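Local coordinates for beta-lactamase-related domain-containing protein (Bacteroides dorei DSM 17855, PDB 5TGF) that is of unknown substrate specificity but probably acts as a serine hydrolase of the beta-lactamase family, and can bind calcium, at residues Lys215-Asn220 and Glu232-Met237; Lys255-His260 and Trp270-Asp275; Ala281-Ser286 and Trp295-Asp300; Gly291-Ile296 and Val328-Val333. All coordinates share one frame; numbering follows the deposited sequence. Where two conformers were deposited one is given.

Contact 1. Residues Lys215-Asn220 and Glu232-Met237; sequences KMIYHN and ETVQTM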
loop_
_atom_site.group_PDB
_atom_site.type_symbol
_atom_site.label_atom_id
_atom_site.label_comp_id
_atom_site.label_asym_id
_atom_site.label_seq_id
_atom_site.Cartn_x
_atom_site.Cartn_y
_atom_site.Cartn_z
ATOM N N LYS A 215 -5.157 12.045 3.660
ATOM C CA LYS A 215 -5.330 13.179 4.578
ATOM C C LYS A 215 -5.280 12.704 6.030
ATOM O O LYS A 215 -4.574 13.291 6.867
ATOM C CB LYS A 215 -6.645 13.901 4.297
ATOM C CG LYS A 215 -6.862 15.174 5.124
ATOM C CD LYS A 215 -8.242 15.788 4.939
ATOM C CE LYS A 215 -8.365 17.059 5.799
ATOM N NZ LYS A 215 -9.711 17.678 5.692
HETATM N N MSE A 216 -6.023 11.647 6.338
HETATM C CA MSE A 216 -5.977 11.019 7.648
HETATM C C MSE A 216 -4.578 10.632 8.043
HETATM O O MSE A 216 -4.158 10.888 9.174
HETATM C CB MSE A 216 -6.940 9.828 7.693
HETATM C CG MSE A 216 -7.034 9.208 9.097
HETATM SE SE MSE A 216 -5.753 7.725 9.335
HETATM C CE MSE A 216 -6.466 6.455 8.002
ATOM N N ILE A 217 -3.849 9.938 7.161
ATOM C CA ILE A 217 -2.501 9.518 7.477
ATOM C C ILE A 217 -1.590 10.730 7.691
ATOM O O ILE A 217 -0.736 10.719 8.590
ATOM C CB ILE A 217 -1.926 8.603 6.337
ATOM C CG1 ILE A 217 -2.702 7.286 6.290
ATOM C CG2 ILE A 217 -0.473 8.283 6.555
ATOM C CD1 ILE A 217 -2.520 6.374 7.488
ATOM N N TYR A 218 -1.730 11.722 6.825
ATOM C CA TYR A 218 -0.926 12.946 6.873
ATOM C C TYR A 218 -1.104 13.680 8.210
ATOM O O TYR A 218 -0.171 14.314 8.700
ATOM C CB TYR A 218 -1.286 13.888 5.717
ATOM C CG TYR A 218 -0.403 15.132 5.709
ATOM C CD1 TYR A 218 0.875 15.085 5.170
ATOM C CD2 TYR A 218 -0.847 16.348 6.243
ATOM C CE1 TYR A 218 1.718 16.192 5.192
ATOM C CE2 TYR A 218 -0.026 17.474 6.231
ATOM C CZ TYR A 218 1.268 17.366 5.711
ATOM O OH TYR A 218 2.121 18.437 5.653
ATOM N N HIS A 219 -2.294 13.614 8.777
ATOM C CA HIS A 219 -2.556 14.175 10.091
ATOM C C HIS A 219 -2.376 13.171 11.241
ATOM O O HIS A 219 -3.017 13.286 12.307
ATOM C CB HIS A 219 -3.939 14.807 10.092
ATOM C CG HIS A 219 -4.039 16.007 9.208
ATOM N ND1 HIS A 219 -3.415 17.196 9.501
ATOM C CD2 HIS A 219 -4.653 16.192 8.018
ATOM C CE1 HIS A 219 -3.650 18.067 8.539
ATOM N NE2 HIS A 219 -4.404 17.485 7.629
ATOM N N ASN A 220 -1.461 12.209 11.052
ATOM C CA ASN A 220 -1.063 11.307 12.128
ATOM C C ASN A 220 -2.273 10.575 12.715
ATOM O O ASN A 220 -2.329 10.310 13.917
ATOM C CB ASN A 220 -0.306 12.086 13.215
ATOM C CG ASN A 220 0.780 11.261 13.883
ATOM O OD1 ASN A 220 1.394 10.388 13.270
ATOM N ND2 ASN A 220 1.052 11.564 15.137
ATOM N N GLU A 232 0.762 6.830 17.595
ATOM C CA GLU A 232 1.840 5.840 17.669
ATOM C C GLU A 232 1.737 4.753 16.601
ATOM O O GLU A 232 2.736 4.201 16.161
ATOM C CB GLU A 232 1.919 5.180 19.052
ATOM C CG GLU A 232 0.628 4.565 19.543
ATOM C CD GLU A 232 -0.189 5.522 20.421
ATOM O OE1 GLU A 232 -0.113 6.770 20.224
ATOM O OE2 GLU A 232 -0.939 4.996 21.276
ATOM N N THR A 233 0.515 4.423 16.229
ATOM C CA THR A 233 0.253 3.393 15.221
ATOM C C THR A 233 0.703 3.878 13.843
ATOM O O THR A 233 1.416 3.161 13.148
ATOM C CB THR A 233 -1.217 3.040 15.246
ATOM O OG1 THR A 233 -1.531 2.529 16.554
ATOM C CG2 THR A 233 -1.572 2.013 14.136
ATOM N N VAL A 234 0.352 5.115 13.507
ATOM C CA VAL A 234 0.830 5.715 12.260
ATOM C C VAL A 234 2.365 5.766 12.223
ATOM O O VAL A 234 2.985 5.457 11.176
ATOM C CB VAL A 234 0.217 7.106 11.997
ATOM C CG1 VAL A 234 0.705 7.638 10.663
ATOM C CG2 VAL A 234 -1.309 7.046 12.011
ATOM N N GLN A 235 2.993 6.146 13.345
ATOM C CA GLN A 235 4.448 6.182 13.415
ATOM C C GLN A 235 5.082 4.801 13.194
ATOM O O GLN A 235 6.050 4.659 12.426
ATOM C CB GLN A 235 4.935 6.799 14.723
ATOM C CG GLN A 235 4.704 8.298 14.794
ATOM C CD GLN A 235 5.347 9.045 13.622
ATOM O OE1 GLN A 235 4.651 9.562 12.736
ATOM N NE2 GLN A 235 6.682 9.055 13.582
ATOM N N THR A 236 4.492 3.785 13.800
ATOM C CA THR A 236 4.974 2.401 13.651
ATOM C C THR A 236 4.801 1.922 12.192
ATOM O O THR A 236 5.688 1.261 11.664
ATOM C CB THR A 236 4.246 1.452 14.619
ATOM O OG1 THR A 236 4.616 1.804 15.973
ATOM C CG2 THR A 236 4.624 -0.017 14.363
HETATM N N MSE A 237 3.701 2.304 11.542
HETATM C CA MSE A 237 3.491 1.946 10.140
HETATM C C MSE A 237 4.577 2.525 9.244
HETATM O O MSE A 237 4.856 1.984 8.161
HETATM C CB MSE A 237 2.105 2.430 9.674
HETATM C CG MSE A 237 0.901 1.646 10.241
HETATM SE SE MSE A 237 -0.747 2.669 9.840
HETATM C CE MSE A 237 -0.768 2.413 7.866
#

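Contact 2. Residues Lys255-His260 and Trp270-Asp275; sequences KALGQH and WRELVD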
loop_
_atom_site.group_PDB
_atom_site.type_symbol
_atom_site.label_atom_id
_atom_site.label_comp_id
_atom_site.label_asym_id
_atom_site.label_seq_id
_atom_site.Cartn_x
_atom_site.Cartn_y
_atom_site.Cartn_z
ATOM N N LYS A 255 15.743 0.738 -7.467
ATOM C CA LYS A 255 15.519 0.722 -8.901
ATOM C C LYS A 255 14.752 1.943 -9.401
ATOM O O LYS A 255 15.086 2.502 -10.430
ATOM C CB LYS A 255 14.765 -0.561 -9.297
ATOM C CG LYS A 255 14.642 -0.717 -10.800
ATOM C CD LYS A 255 14.350 -2.151 -11.190
ATOM C CE LYS A 255 13.825 -2.189 -12.608
ATOM N NZ LYS A 255 13.389 -3.560 -12.973
ATOM N N ALA A 256 13.731 2.346 -8.665
ATOM C CA ALA A 256 12.868 3.459 -9.059
ATOM C C ALA A 256 13.334 4.827 -8.603
ATOM O O ALA A 256 13.080 5.829 -9.287
ATOM C CB ALA A 256 11.433 3.211 -8.578
ATOM N N LEU A 257 13.944 4.912 -7.420
ATOM C CA LEU A 257 14.360 6.184 -6.867
ATOM C C LEU A 257 15.867 6.379 -6.734
ATOM O O LEU A 257 16.311 7.455 -6.309
ATOM C CB LEU A 257 13.671 6.452 -5.506
ATOM C CG LEU A 257 12.154 6.535 -5.527
ATOM C CD1 LEU A 257 11.503 5.280 -4.963
ATOM C CD2 LEU A 257 11.689 7.756 -4.779
ATOM N N GLY A 258 16.651 5.319 -6.929
ATOM C CA GLY A 258 18.115 5.447 -6.737
ATOM C C GLY A 258 18.583 5.588 -5.309
ATOM O O GLY A 258 19.695 6.079 -5.060
ATOM N N GLN A 259 17.753 5.218 -4.344
ATOM C CA GLN A 259 18.133 5.352 -2.945
ATOM C C GLN A 259 18.633 3.998 -2.452
ATOM O O GLN A 259 18.031 2.942 -2.776
ATOM C CB GLN A 259 16.949 5.807 -2.108
ATOM C CG GLN A 259 16.222 7.034 -2.639
ATOM C CD GLN A 259 17.105 8.290 -2.661
ATOM O OE1 GLN A 259 17.436 8.839 -1.625
ATOM N NE2 GLN A 259 17.498 8.712 -3.838
ATOM N N HIS A 260 19.647 4.007 -1.587
ATOM C CA HIS A 260 20.330 2.741 -1.230
ATOM C C HIS A 260 20.243 2.317 0.239
ATOM O O HIS A 260 20.914 1.355 0.661
ATOM C CB HIS A 260 21.822 2.819 -1.645
ATOM C CG HIS A 260 22.034 3.228 -3.067
ATOM N ND1 HIS A 260 21.820 2.371 -4.123
ATOM C CD2 HIS A 260 22.491 4.381 -3.606
ATOM C CE1 HIS A 260 22.062 2.999 -5.254
ATOM N NE2 HIS A 260 22.494 4.213 -4.968
ATOM N N TRP A 270 6.102 1.672 1.354
ATOM C CA TRP A 270 7.520 1.885 1.080
ATOM C C TRP A 270 8.003 3.165 1.734
ATOM O O TRP A 270 7.327 4.229 1.685
ATOM C CB TRP A 270 7.801 1.993 -0.443
ATOM C CG TRP A 270 7.455 0.765 -1.257
ATOM C CD1 TRP A 270 6.256 0.486 -1.877
ATOM C CD2 TRP A 270 8.323 -0.317 -1.583
ATOM N NE1 TRP A 270 6.316 -0.737 -2.483
ATOM C CE2 TRP A 270 7.576 -1.246 -2.324
ATOM C CE3 TRP A 270 9.645 -0.646 -1.220
ATOM C CZ2 TRP A 270 8.105 -2.462 -2.746
ATOM C CZ3 TRP A 270 10.180 -1.858 -1.680
ATOM C CH2 TRP A 270 9.424 -2.738 -2.422
ATOM N N ARG A 271 9.184 3.066 2.321
ATOM C CA ARG A 271 9.968 4.192 2.787
ATOM C C ARG A 271 10.899 4.678 1.683
ATOM O O ARG A 271 11.986 4.161 1.502
ATOM C CB ARG A 271 10.724 3.785 4.052
ATOM C CG ARG A 271 9.799 3.411 5.217
ATOM C CD ARG A 271 10.493 2.816 6.447
ATOM N NE ARG A 271 11.873 3.274 6.658
ATOM C CZ ARG A 271 12.311 4.112 7.590
ATOM N NH1 ARG A 271 11.503 4.756 8.419
ATOM N NH2 ARG A 271 13.592 4.352 7.635
ATOM N N GLU A 272 10.388 5.549 0.815
ATOM C CA GLU A 272 11.102 5.896 -0.420
ATOM C C GLU A 272 12.302 6.821 -0.136
ATOM O O GLU A 272 13.363 6.642 -0.720
ATOM C CB GLU A 272 10.192 6.594 -1.429
ATOM C CG GLU A 272 9.102 5.702 -1.998
ATOM C CD GLU A 272 8.348 6.359 -3.152
ATOM O OE1 GLU A 272 8.261 7.593 -3.199
ATOM O OE2 GLU A 272 7.767 5.623 -3.954
ATOM N N LEU A 273 12.127 7.819 0.727
ATOM C CA LEU A 273 13.238 8.719 1.075
ATOM C C LEU A 273 13.366 8.759 2.598
ATOM O O LEU A 273 12.361 8.983 3.330
ATOM C CB LEU A 273 12.984 10.132 0.546
ATOM C CG LEU A 273 12.685 10.287 -0.931
ATOM C CD1 LEU A 273 12.297 11.739 -1.263
ATOM C CD2 LEU A 273 13.904 9.849 -1.724
ATOM N N VAL A 274 14.616 8.652 3.062
ATOM C CA VAL A 274 14.882 8.514 4.485
ATOM C C VAL A 274 16.006 9.444 4.901
ATOM O O VAL A 274 16.959 9.672 4.143
ATOM C CB VAL A 274 15.222 7.037 4.816
ATOM C CG1 VAL A 274 15.652 6.868 6.249
ATOM C CG2 VAL A 274 14.003 6.145 4.592
ATOM N N ASP A 275 15.832 10.058 6.066
ATOM C CA ASP A 275 16.911 10.854 6.684
ATOM C C ASP A 275 17.813 9.919 7.526
ATOM O O ASP A 275 17.368 9.385 8.543
ATOM C CB ASP A 275 16.309 11.961 7.546
ATOM C CG ASP A 275 17.369 12.779 8.283
ATOM O OD1 ASP A 275 18.178 13.432 7.609
ATOM O OD2 ASP A 275 17.426 12.705 9.535
HETATM O O HOH W 1 16.738 8.589 0.947
#

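Contact 3. Residues Ala281-Ser286 and Trp295-Asp300; sequences AYQISS and WINKRD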
loop_
_atom_site.group_PDB
_atom_site.type_symbol
_atom_site.label_atom_id
_atom_site.label_comp_id
_atom_site.label_asym_id
_atom_site.label_seq_id
_atom_site.Cartn_x
_atom_site.Cartn_y
_atom_site.Cartn_z
ATOM N N ALA A 281 11.556 8.349 7.799
ATOM C CA ALA A 281 11.193 8.415 6.387
ATOM C C ALA A 281 10.360 9.686 6.173
ATOM O O ALA A 281 9.444 9.991 6.943
ATOM C CB ALA A 281 10.395 7.174 5.990
ATOM N N TYR A 282 10.729 10.458 5.176
ATOM C CA TYR A 282 10.008 11.684 4.858
ATOM C C TYR A 282 9.292 11.626 3.515
ATOM O O TYR A 282 8.483 12.505 3.193
ATOM C CB TYR A 282 10.962 12.890 4.952
ATOM C CG TYR A 282 12.080 12.961 3.952
ATOM C CD1 TYR A 282 11.876 13.472 2.682
ATOM C CD2 TYR A 282 13.368 12.572 4.296
ATOM C CE1 TYR A 282 12.903 13.549 1.760
ATOM C CE2 TYR A 282 14.409 12.637 3.374
ATOM C CZ TYR A 282 14.164 13.153 2.115
ATOM O OH TYR A 282 15.157 13.235 1.191
ATOM N N GLN A 283 9.508 10.568 2.763
ATOM C CA GLN A 283 8.594 10.242 1.645
ATOM C C GLN A 283 8.196 8.773 1.730
ATOM O O GLN A 283 9.058 7.882 1.818
ATOM C CB GLN A 283 9.220 10.565 0.297
ATOM C CG GLN A 283 8.205 10.503 -0.855
ATOM C CD GLN A 283 8.719 11.124 -2.147
ATOM O OE1 GLN A 283 8.627 12.331 -2.325
ATOM N NE2 GLN A 283 9.257 10.296 -3.049
ATOM N N ILE A 284 6.898 8.548 1.776
ATOM C CA ILE A 284 6.304 7.228 1.901
ATOM C C ILE A 284 5.253 7.045 0.761
ATOM O O ILE A 284 4.558 7.991 0.344
ATOM C CB ILE A 284 5.611 7.116 3.278
ATOM C CG1 ILE A 284 6.660 7.146 4.412
ATOM C CG2 ILE A 284 4.788 5.834 3.396
ATOM C CD1 ILE A 284 6.086 7.657 5.697
ATOM N N SER A 285 5.157 5.819 0.251
ATOM C CA SER A 285 4.260 5.517 -0.851
ATOM C C SER A 285 3.793 4.080 -0.826
ATOM O O SER A 285 4.302 3.243 -0.056
ATOM C CB SER A 285 4.987 5.762 -2.163
ATOM O OG SER A 285 5.874 4.668 -2.374
ATOM N N SER A 286 2.799 3.787 -1.674
ATOM C CA SER A 286 2.343 2.411 -1.923
ATOM C C SER A 286 1.938 2.227 -3.419
ATOM O O SER A 286 0.753 2.116 -3.743
ATOM C CB SER A 286 1.195 2.059 -0.990
ATOM O OG SER A 286 0.998 0.639 -0.902
ATOM N N TRP A 295 1.311 9.053 -2.404
ATOM C CA TRP A 295 2.475 9.379 -1.600
ATOM C C TRP A 295 2.250 10.497 -0.615
ATOM O O TRP A 295 1.343 11.343 -0.787
ATOM C CB TRP A 295 3.659 9.708 -2.492
ATOM C CG TRP A 295 3.705 11.115 -2.996
ATOM C CD1 TRP A 295 4.549 12.101 -2.566
ATOM C CD2 TRP A 295 2.970 11.672 -4.096
ATOM N NE1 TRP A 295 4.307 13.268 -3.266
ATOM C CE2 TRP A 295 3.398 13.018 -4.251
ATOM C CE3 TRP A 295 1.999 11.166 -4.977
ATOM C CZ2 TRP A 295 2.848 13.889 -5.222
ATOM C CZ3 TRP A 295 1.448 12.025 -5.943
ATOM C CH2 TRP A 295 1.904 13.364 -6.074
ATOM N N ILE A 296 3.141 10.539 0.363
ATOM C CA ILE A 296 3.263 11.671 1.265
ATOM C C ILE A 296 4.737 12.085 1.263
ATOM O O ILE A 296 5.636 11.226 1.354
ATOM C CB ILE A 296 2.837 11.286 2.673
ATOM C CG1 ILE A 296 1.328 11.044 2.738
ATOM C CG2 ILE A 296 3.264 12.326 3.686
ATOM C CD1 ILE A 296 0.890 10.524 4.094
ATOM N N ASN A 297 4.994 13.393 1.155
ATOM C CA ASN A 297 6.329 13.955 1.387
ATOM C C ASN A 297 6.249 14.967 2.532
ATOM O O ASN A 297 5.665 16.072 2.384
ATOM C CB ASN A 297 6.900 14.583 0.120
ATOM C CG ASN A 297 8.357 15.044 0.301
ATOM O OD1 ASN A 297 8.670 15.823 1.204
ATOM N ND2 ASN A 297 9.249 14.516 -0.512
ATOM N N LYS A 298 6.765 14.571 3.685
ATOM C CA LYS A 298 6.631 15.409 4.879
ATOM C C LYS A 298 7.432 16.709 4.798
ATOM O O LYS A 298 7.069 17.673 5.425
ATOM C CB LYS A 298 7.004 14.641 6.137
ATOM C CG LYS A 298 6.096 13.446 6.395
ATOM C CD LYS A 298 6.491 12.744 7.674
ATOM C CE LYS A 298 5.981 11.313 7.682
ATOM N NZ LYS A 298 6.021 10.742 9.042
ATOM N N ARG A 299 8.543 16.704 4.079
ATOM C CA ARG A 299 9.341 17.897 3.918
ATOM C C ARG A 299 8.659 18.931 3.035
ATOM O O ARG A 299 8.683 20.107 3.376
ATOM C CB ARG A 299 10.700 17.546 3.347
ATOM C CG ARG A 299 11.569 16.856 4.382
ATOM C CD ARG A 299 13.029 17.039 4.039
ATOM N NE ARG A 299 13.873 16.307 4.975
ATOM C CZ ARG A 299 15.126 15.972 4.721
ATOM N NH1 ARG A 299 15.675 16.313 3.550
ATOM N NH2 ARG A 299 15.825 15.309 5.640
ATOM N N ASP A 300 8.014 18.483 1.957
ATOM C CA ASP A 300 7.156 19.345 1.115
ATOM C C ASP A 300 5.856 19.753 1.806
ATOM O O ASP A 300 5.231 20.691 1.386
ATOM C CB ASP A 300 6.758 18.650 -0.184
ATOM C CG ASP A 300 7.942 18.288 -1.072
ATOM O OD1 ASP A 300 9.002 18.929 -0.902
ATOM O OD2 ASP A 300 7.784 17.370 -1.946
#

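Contact 4. Residues Gly291-Ile296 and Val328-Val333; sequences GAYPWI and VLSETV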
loop_
_atom_site.group_PDB
_atom_site.type_symbol
_atom_site.label_atom_id
_atom_site.label_comp_id
_atom_site.label_asym_id
_atom_site.label_seq_id
_atom_site.Cartn_x
_atom_site.Cartn_y
_atom_site.Cartn_z
ATOM N N GLY A 291 -0.073 1.527 -12.196
ATOM C CA GLY A 291 0.108 2.967 -12.271
ATOM C C GLY A 291 -0.407 3.814 -11.117
ATOM O O GLY A 291 -0.001 4.955 -10.978
ATOM N N ALA A 292 -1.222 3.244 -10.233
ATOM C CA ALA A 292 -1.690 3.980 -9.069
ATOM C C ALA A 292 -0.482 4.337 -8.177
ATOM O O ALA A 292 0.351 3.459 -7.855
ATOM C CB ALA A 292 -2.700 3.156 -8.276
ATOM N N TYR A 293 -0.380 5.598 -7.801
ATOM C CA TYR A 293 0.755 6.092 -7.004
ATOM C C TYR A 293 0.257 7.092 -5.961
ATOM O O TYR A 293 0.057 8.285 -6.280
ATOM C CB TYR A 293 1.766 6.764 -7.892
ATOM C CG TYR A 293 3.007 7.215 -7.136
ATOM C CD1 TYR A 293 3.948 6.288 -6.676
ATOM C CD2 TYR A 293 3.278 8.550 -6.962
ATOM C CE1 TYR A 293 5.084 6.704 -5.992
ATOM C CE2 TYR A 293 4.398 8.976 -6.290
ATOM C CZ TYR A 293 5.309 8.048 -5.813
ATOM O OH TYR A 293 6.420 8.511 -5.117
ATOM N N PRO A 294 0.091 6.629 -4.730
ATOM C CA PRO A 294 -0.132 7.495 -3.614
ATOM C C PRO A 294 1.158 7.816 -2.859
ATOM O O PRO A 294 1.993 6.930 -2.643
ATOM C CB PRO A 294 -1.075 6.667 -2.753
ATOM C CG PRO A 294 -0.616 5.241 -2.974
ATOM C CD PRO A 294 0.034 5.207 -4.328
ATOM N N TRP A 295 1.311 9.053 -2.404
ATOM C CA TRP A 295 2.475 9.379 -1.600
ATOM C C TRP A 295 2.250 10.497 -0.615
ATOM O O TRP A 295 1.343 11.343 -0.787
ATOM C CB TRP A 295 3.659 9.708 -2.492
ATOM C CG TRP A 295 3.705 11.115 -2.996
ATOM C CD1 TRP A 295 4.549 12.101 -2.566
ATOM C CD2 TRP A 295 2.970 11.672 -4.096
ATOM N NE1 TRP A 295 4.307 13.268 -3.266
ATOM C CE2 TRP A 295 3.398 13.018 -4.251
ATOM C CE3 TRP A 295 1.999 11.166 -4.977
ATOM C CZ2 TRP A 295 2.848 13.889 -5.222
ATOM C CZ3 TRP A 295 1.448 12.025 -5.943
ATOM C CH2 TRP A 295 1.904 13.364 -6.074
ATOM N N ILE A 296 3.141 10.539 0.363
ATOM C CA ILE A 296 3.263 11.671 1.265
ATOM C C ILE A 296 4.737 12.085 1.263
ATOM O O ILE A 296 5.636 11.226 1.354
ATOM C CB ILE A 296 2.837 11.286 2.673
ATOM C CG1 ILE A 296 1.328 11.044 2.738
ATOM C CG2 ILE A 296 3.264 12.326 3.686
ATOM C CD1 ILE A 296 0.890 10.524 4.094
ATOM N N VAL A 328 8.385 9.622 -10.638
ATOM C CA VAL A 328 8.495 10.898 -11.400
ATOM C C VAL A 328 7.419 11.905 -10.949
ATOM O O VAL A 328 7.618 13.131 -11.012
ATOM C CB VAL A 328 8.491 10.716 -12.936
ATOM C CG1 VAL A 328 7.104 10.388 -13.444
ATOM C CG2 VAL A 328 9.007 11.971 -13.631
ATOM N N LEU A 329 6.293 11.399 -10.439
ATOM C CA LEU A 329 5.206 12.262 -10.025
ATOM C C LEU A 329 5.554 13.055 -8.757
ATOM O O LEU A 329 5.383 14.274 -8.685
ATOM C CB LEU A 329 3.944 11.431 -9.771
ATOM C CG LEU A 329 3.332 10.822 -11.020
ATOM C CD1 LEU A 329 2.419 9.662 -10.621
ATOM C CD2 LEU A 329 2.582 11.880 -11.819
ATOM N N SER A 330 6.042 12.358 -7.747
ATOM C CA SER A 330 6.472 13.024 -6.514
ATOM C C SER A 330 7.727 13.888 -6.757
ATOM O O SER A 330 7.842 14.961 -6.178
ATOM C CB SER A 330 6.719 12.005 -5.405
ATOM O OG SER A 330 7.457 10.907 -5.911
ATOM N N GLU A 331 8.615 13.446 -7.634
ATOM C CA GLU A 331 9.823 14.230 -7.951
ATOM C C GLU A 331 9.425 15.555 -8.585
ATOM O O GLU A 331 9.952 16.620 -8.226
ATOM C CB GLU A 331 10.705 13.463 -8.965
ATOM C CG GLU A 331 11.991 14.171 -9.376
ATOM C CD GLU A 331 12.777 13.422 -10.449
ATOM O OE1 GLU A 331 14.008 13.348 -10.370
ATOM O OE2 GLU A 331 12.170 12.881 -11.378
ATOM N N THR A 332 8.480 15.494 -9.526
ATOM C CA THR A 332 8.034 16.685 -10.266
ATOM C C THR A 332 7.256 17.627 -9.348
ATOM O O THR A 332 7.439 18.863 -9.387
ATOM C CB THR A 332 7.226 16.289 -11.501
ATOM O OG1 THR A 332 7.965 15.369 -12.324
ATOM C CG2 THR A 332 6.852 17.516 -12.364
ATOM N N VAL A 333 6.442 17.081 -8.460
ATOM C CA VAL A 333 5.782 17.910 -7.433
ATOM C C VAL A 333 6.787 18.584 -6.500
ATOM O O VAL A 333 6.674 19.778 -6.186
ATOM C CB VAL A 333 4.705 17.141 -6.660
ATOM C CG1 VAL A 333 4.194 17.893 -5.454
ATOM C CG2 VAL A 333 3.544 16.772 -7.581
HETATM O O HOH W 2 6.198 15.506 -3.429
#

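Contact 1. Residues Lys215-Asn220 and Glu232-Met237
Two carbonyls grip the backbone N of His219, Lys215 O at 3.0 Å and, weakly, Met216 O. This is where helix 207-218 stops: Asn220 N bonds back to Ile217 O, and Asn220, with positive phi (56°), is the C-prime residue of a Schellman motif. The turn sets Asn220 beside helix 231-238, where Val234 points at the helix end and is the most covered residue. CG2 of Val234 lies against the backbone, 3.7 Å from Asn220 C. Its CG1, anti to the backbone N (chi1 -177°), comes 4.3 Å from Ile217 CG2, alongside the last helical turn. One turn further, the selenomethionine methyl CE of Met237 meets the tip of Ile217, CD1, at 4.3 Å. Both side chains also rest on Trp62 of helix 60-74; Met237 is about 9 Å, side chain to side chain, from Val72, a calcium-binding residue whose ion is absent from this chain. At the outer margin Gln235, bent at chi2, brings OE1 to 3.4 Å from Asn220 OD1, the two amide planes 66° apart. In this Asn220 conformer the two acceptors are unbonded and probably repel slightly; van der Waals packing of Val234 on Asn220 and Ile217 holds the contact, Met237 touching more loosely.

Contact 2. Residues Lys255-His260 and Trp270-Asp275
Leu257 holds CG anti to its carbonyl carbon (chi1 -61°) with an unusual chi2 of 104°, which spreads both methyls over the Glu272 side chain, while Gln259 folds back at chi2 (-63°). Glu272 runs extended beyond CG, crossing Leu257 at about a right angle. Leu257 CD1 sits 3.8 Å from Glu272 CD, and CD2 is the same distance from Glu272 CB. CD2 also approaches the tip of Leu273, 4.3 Å from its CD2. The bend in Gln259 closes a bond within its own segment, NE2 to Leu257 O at 3.0 Å, nearly straight, the donor lying above the carbonyl plane. Its OE1 takes a proton from a water, 2.7 Å away, which in turn accepts from Val274 N. Glu272 and Leu273 form a classic beta bulge facing Gln283, on the edge strand of the main sheet. Gln259 CG covers Glu272 O at 3.5 Å, a buried carbonyl with no partner in the model. The carboxylate is far better supplied: Tyr252 and Ser285 hydroxyls bond OE2, the Tyr293 hydroxyl and the Gln283 amide OE1. The methyls of Leu257 on this buried acid would tend to disfavour its charge; the four polar partners probably offset that.

Contact 3. Residues Ala281-Ser286 and Trp295-Asp300
Strands 283-285 and 295-297 run antiparallel, 174° between directions and 4.7 Å between axes, with Ile284 and Ile296 as the hydrogen-bonded pair (Ile284 N to Ile296 O 3.0 Å, and the reciprocal bond similar) flanked by the non-hydrogen-bonded pairs Gln283-Asn297 and Ser285-Trp295. Lys298 N closes the end of the pairing on Tyr282 O at 2.7 Å, in the carbonyl plane. On the face carrying Gln283, the extended glutamine (CG anti to the backbone N) brings OE1 to Asn297 ND2 at 2.9 Å; the donor lies above the acceptor's carbonyl plane and the two amides are strongly twisted apart. Asn297 is itself held by an Asx motif, OD1 accepting from Asp300 N at 2.8 Å, so its amide is fixed from both ends. Where the strand corners at Tyr282, a bulge with Gln283, the phenol stands in the crowded rotamer (chi1 66°) and takes the Arg299 guanidinium flat on one face: planes 8° apart, CZ 3.9 Å from the Tyr282 ring centroid, a cation-pi stack extended by a CH-pi contact from Arg299 CD. Ile284 and Ile296, on the other face, lie against Trp62. The pairing is a beta hairpin in the central antiparallel sheet of the serine beta-lactamase fold, and Ser286 OG, just beyond it, bonds the carbonyl O of Ser58, the serine of an SxxK pattern that is probably the catalytic one, as in serine beta-lactamases.

Contact 4. Residues Gly291-Ile296 and Val328-Val333
Ser330 is wedged between two aromatic side chains of the strand. Its OG, in the crowded rotamer (chi1 45°), lies near the plane of the Tyr293 ring and makes a hydrogen bond with Tyr293 OH at 2.7 Å; Ser330 OG is also hydrogen-bonded to Pro327 O. Its CB meanwhile sits over one face of Trp295, 3.5 Å from the centroid of the five-membered ring, a tight CH-pi contact. Val333 CG2 comes to the edge of the benzene part, 3.8 Å from Trp295 CZ2, and Leu329 CD1 slides past Tyr293, 3.9 Å from CD2. A water joins the indole to the helix backbone, accepting from Trp295 NE1 at 2.9 Å and donating to Ser330 O at 3.2 Å. The arrangement is the C-terminal helix 328-337 lying on the antiparallel sheet, as in serine beta-lactamases; the axes of 293-296 and 328-333 cross at -41°, 9.6 Å apart at closest. One shell further out, Gln283 touches Tyr293, Trp295 and Ser330 alike. Leu329 leans on Phe306 of strand 302-307, and Thr334 OG1, a turn along the helix, bonds Ser330 O.

Contacts 3 and 4 share strand 293-297, and both lie mostly buried on interior strands of the sheet, contact 3 running out to exposed Lys298 and Arg299: contact 3 pairs the strand edge to edge through backbone bonds, contact 4 covers its Tyr293-Trp295 face with the last helix. Contact 1 lies on the other face, where Ile217 CG2 packs 3.6 Å from Ile296 CD1; it is apolar and buried, with its polar atoms at the margin. Contact 2, only partly buried, lies at the 270-274 edge of the sheet; waters bridge both contact 2 and contact 4. The Glu272 carboxylate of contact 2 joins it to contacts 3 and 4, whereas contacts 1 and 2 do not touch, their centres 20 Å apart.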